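Side-chain contact in AT5G66160 protein (Arabidopsis thaliana, PDB 7BVW), which probably acts as a sorting receptor carrying proteins to the storage vacuole, its RING-H2 domain serving as an E3 ligase in post-Golgi trafficking: residues A23-K26 and A27-C31. Numbering follows the deposited sequence.
Sequences AHHK and AGETC. With ZN (zinc ion), chain E; ZN (zinc ion), chain C.
His24 and Glu29 share a zinc ion at the C-terminal end of helix 21-27, a surface site additional to the two four-ligand zinc sites of the RING-H2 finger. His24 binds it through NE2 at 2.1 Å; its CA–CB bond points away from the loop, but with CG anti to the backbone N (chi1 -176°) the ring is placed so that NE2 reaches the metal. Glu29 approaches from the loop beyond the helix, its chain bent at chi2 (-71°). The carboxylate of Glu29 grips the zinc unevenly, OE1 at 2.0 Å and OE2 at 2.7 Å. OE1 lies at the edge of the His24 ring, near its plane, while the carboxylate itself is turned 67° from that ring. The longer-bound OE2 also accepts a hydrogen bond from a water, which is hydrogen-bonded in turn to ND1 of His25 and lies in the plane of that ring. The neighbouring imidazoles overlap, CE1 of His25 sitting 3.6 Å above the plane of the His24 ring, over its centre. Phe19 also meets the His24 ring.

Behind these ligands the helix ends. Gly28 leaves it with a positive phi, a backbone turn that carries the chain round to Glu29, whose backbone is hydrogen-bonded to Tyr38. Gly28 N still makes a weak bond to His24 O, while Ala27 rests its side chain on Phe17 of strand 16-18. Two residues beyond Glu29 the same chain enters the RING core, where Cys31 joins Cys34, His54 and Cys57 around another zinc. In the last helical turn, Ala23 O accepts from both Lys26 N and Ala27 N, the latter at 3.0 Å.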
ATOM      1  N   ALA A  23      11.240   9.344  -5.000  1.00 32.58           N
ATOM      2  CA  ALA A  23      10.675   8.157  -4.368  1.00 28.27           C
ATOM      3  C   ALA A  23      11.297   6.865  -4.884  1.00 30.08           C
ATOM      4  O   ALA A  23      11.120   5.818  -4.249  1.00 30.41           O
ATOM      5  CB  ALA A  23       9.159   8.121  -4.579  1.00 25.55           C
ATOM      6  N   HIS A  24      12.041   6.929  -5.994  1.00 28.97           N
ATOM      7  CA  HIS A  24      12.499   5.736  -6.704  1.00 25.09           C
ATOM      8  C   HIS A  24      13.137   4.715  -5.767  1.00 25.57           C
ATOM      9  O   HIS A  24      12.705   3.559  -5.693  1.00 22.09           O
ATOM     10  CB  HIS A  24      13.489   6.150  -7.797  1.00 26.48           C
ATOM     11  CG  HIS A  24      13.965   5.018  -8.657  1.00 23.38           C
ATOM     12  ND1 HIS A  24      14.791   5.208  -9.744  1.00 25.71           N
ATOM     13  CD2 HIS A  24      13.733   3.685  -8.593  1.00 23.28           C
ATOM     14  CE1 HIS A  24      15.047   4.044 -10.312  1.00 25.39           C
ATOM     15  NE2 HIS A  24      14.420   3.103  -9.629  1.00 25.02           N
ATOM     16  N   HIS A  25      14.177   5.126  -5.047  1.00 28.54           N
ATOM     17  CA  HIS A  25      14.977   4.201  -4.256  1.00 32.48           C
ATOM     18  C   HIS A  25      14.558   4.148  -2.793  1.00 32.99           C
ATOM     19  O   HIS A  25      15.258   3.534  -1.982  1.00 34.43           O
ATOM     20  CB  HIS A  25      16.456   4.566  -4.383  1.00 34.69           C
ATOM     21  CG  HIS A  25      16.958   4.521  -5.792  1.00 36.55           C
ATOM     22  ND1 HIS A  25      17.122   3.341  -6.485  1.00 35.29           N
ATOM     23  CD2 HIS A  25      17.313   5.511  -6.644  1.00 36.74           C
ATOM     24  CE1 HIS A  25      17.566   3.605  -7.701  1.00 37.22           C
ATOM     25  NE2 HIS A  25      17.693   4.914  -7.823  1.00 37.95           N
ATOM     26  N   LYS A  26      13.440   4.778  -2.438  1.00 30.75           N
ATOM     27  CA  LYS A  26      12.795   4.540  -1.153  1.00 26.96           C
ATOM     28  C   LYS A  26      11.694   3.495  -1.269  1.00 27.49           C
ATOM     29  O   LYS A  26      11.571   2.623  -0.402  1.00 24.82           O
ATOM     30  CB  LYS A  26      12.204   5.841  -0.599  1.00 26.73           C
ATOM     31  CG  LYS A  26      13.145   7.032  -0.617  1.00 25.39           C
ATOM     32  CD  LYS A  26      12.399   8.313  -0.274  1.00 22.66           C
ATOM     33  CE  LYS A  26      13.285   9.540  -0.443  1.00 25.19           C
ATOM     34  NZ  LYS A  26      12.530  10.811  -0.235  1.00 25.12           N
ATOM     35  N   ALA A  27      10.893   3.571  -2.333  1.00 27.09           N
ATOM     36  CA  ALA A  27       9.751   2.680  -2.485  1.00 24.73           C
ATOM     37  C   ALA A  27      10.149   1.303  -2.998  1.00 26.51           C
ATOM     38  O   ALA A  27       9.446   0.323  -2.737  1.00 27.89           O
ATOM     39  CB  ALA A  27       8.721   3.305  -3.428  1.00 24.74           C
ATOM     40  N   GLY A  28      11.254   1.206  -3.720  1.00 26.20           N
ATOM     41  CA  GLY A  28      11.641  -0.039  -4.349  1.00 24.11           C
ATOM     42  C   GLY A  28      11.284  -0.057  -5.824  1.00 24.52           C
ATOM     43  O   GLY A  28      10.887   0.948  -6.424  1.00 23.59           O
ATOM     44  N   GLU A  29      11.414  -1.245  -6.411  1.00 22.23           N
ATOM     45  CA  GLU A  29      11.302  -1.405  -7.855  1.00 23.87           C
ATOM     46  C   GLU A  29       9.975  -1.994  -8.311  1.00 20.33           C
ATOM     47  O   GLU A  29       9.535  -1.695  -9.426  1.00 18.55           O
ATOM     48  CB  GLU A  29      12.437  -2.298  -8.373  1.00 27.24           C
ATOM     49  CG  GLU A  29      13.818  -1.925  -7.854  1.00 28.55           C
ATOM     50  CD  GLU A  29      14.326  -0.627  -8.440  1.00 29.62           C
ATOM     51  OE1 GLU A  29      13.893  -0.275  -9.557  1.00 27.96           O
ATOM     52  OE2 GLU A  29      15.152   0.045  -7.784  1.00 31.79           O
ATOM     53  N   THR A  30       9.325  -2.817  -7.491  1.00 16.26           N
ATOM     54  CA  THR A  30       8.211  -3.626  -7.961  1.00 19.03           C
ATOM     55  C   THR A  30       7.104  -3.672  -6.919  1.00 14.44           C
ATOM     56  O   THR A  30       7.373  -3.723  -5.716  1.00 15.79           O
ATOM     57  CB  THR A  30       8.682  -5.052  -8.288  1.00 21.45           C
ATOM     58  OG1 THR A  30       9.821  -4.991  -9.156  1.00 25.92           O
ATOM     59  CG2 THR A  30       7.583  -5.851  -8.971  1.00 20.66           C
ATOM     60  N   CYS A  31       5.860  -3.649  -7.390  1.00 15.85           N
ATOM     61  CA  CYS A  31       4.703  -3.851  -6.526  1.00 16.38           C
ATOM     62  C   CYS A  31       4.497  -5.345  -6.301  1.00 19.96           C
ATOM     63  O   CYS A  31       4.335  -6.105  -7.260  1.00 21.70           O
ATOM     64  CB  CYS A  31       3.458  -3.223  -7.147  1.00 12.95           C
ATOM     65  SG  CYS A  31       1.950  -3.504  -6.205  1.00 14.16           S
TER
HETATM   66 ZN    ZN E 403      15.137   1.162 -10.198  0.50 28.88          ZN
HETATM   67 ZN    ZN C 401       0.544  -3.185  -8.139  1.00 18.25          ZN
HETATM   68  O   HOH W   1      16.715   0.673  -5.299  1.00 38.91           O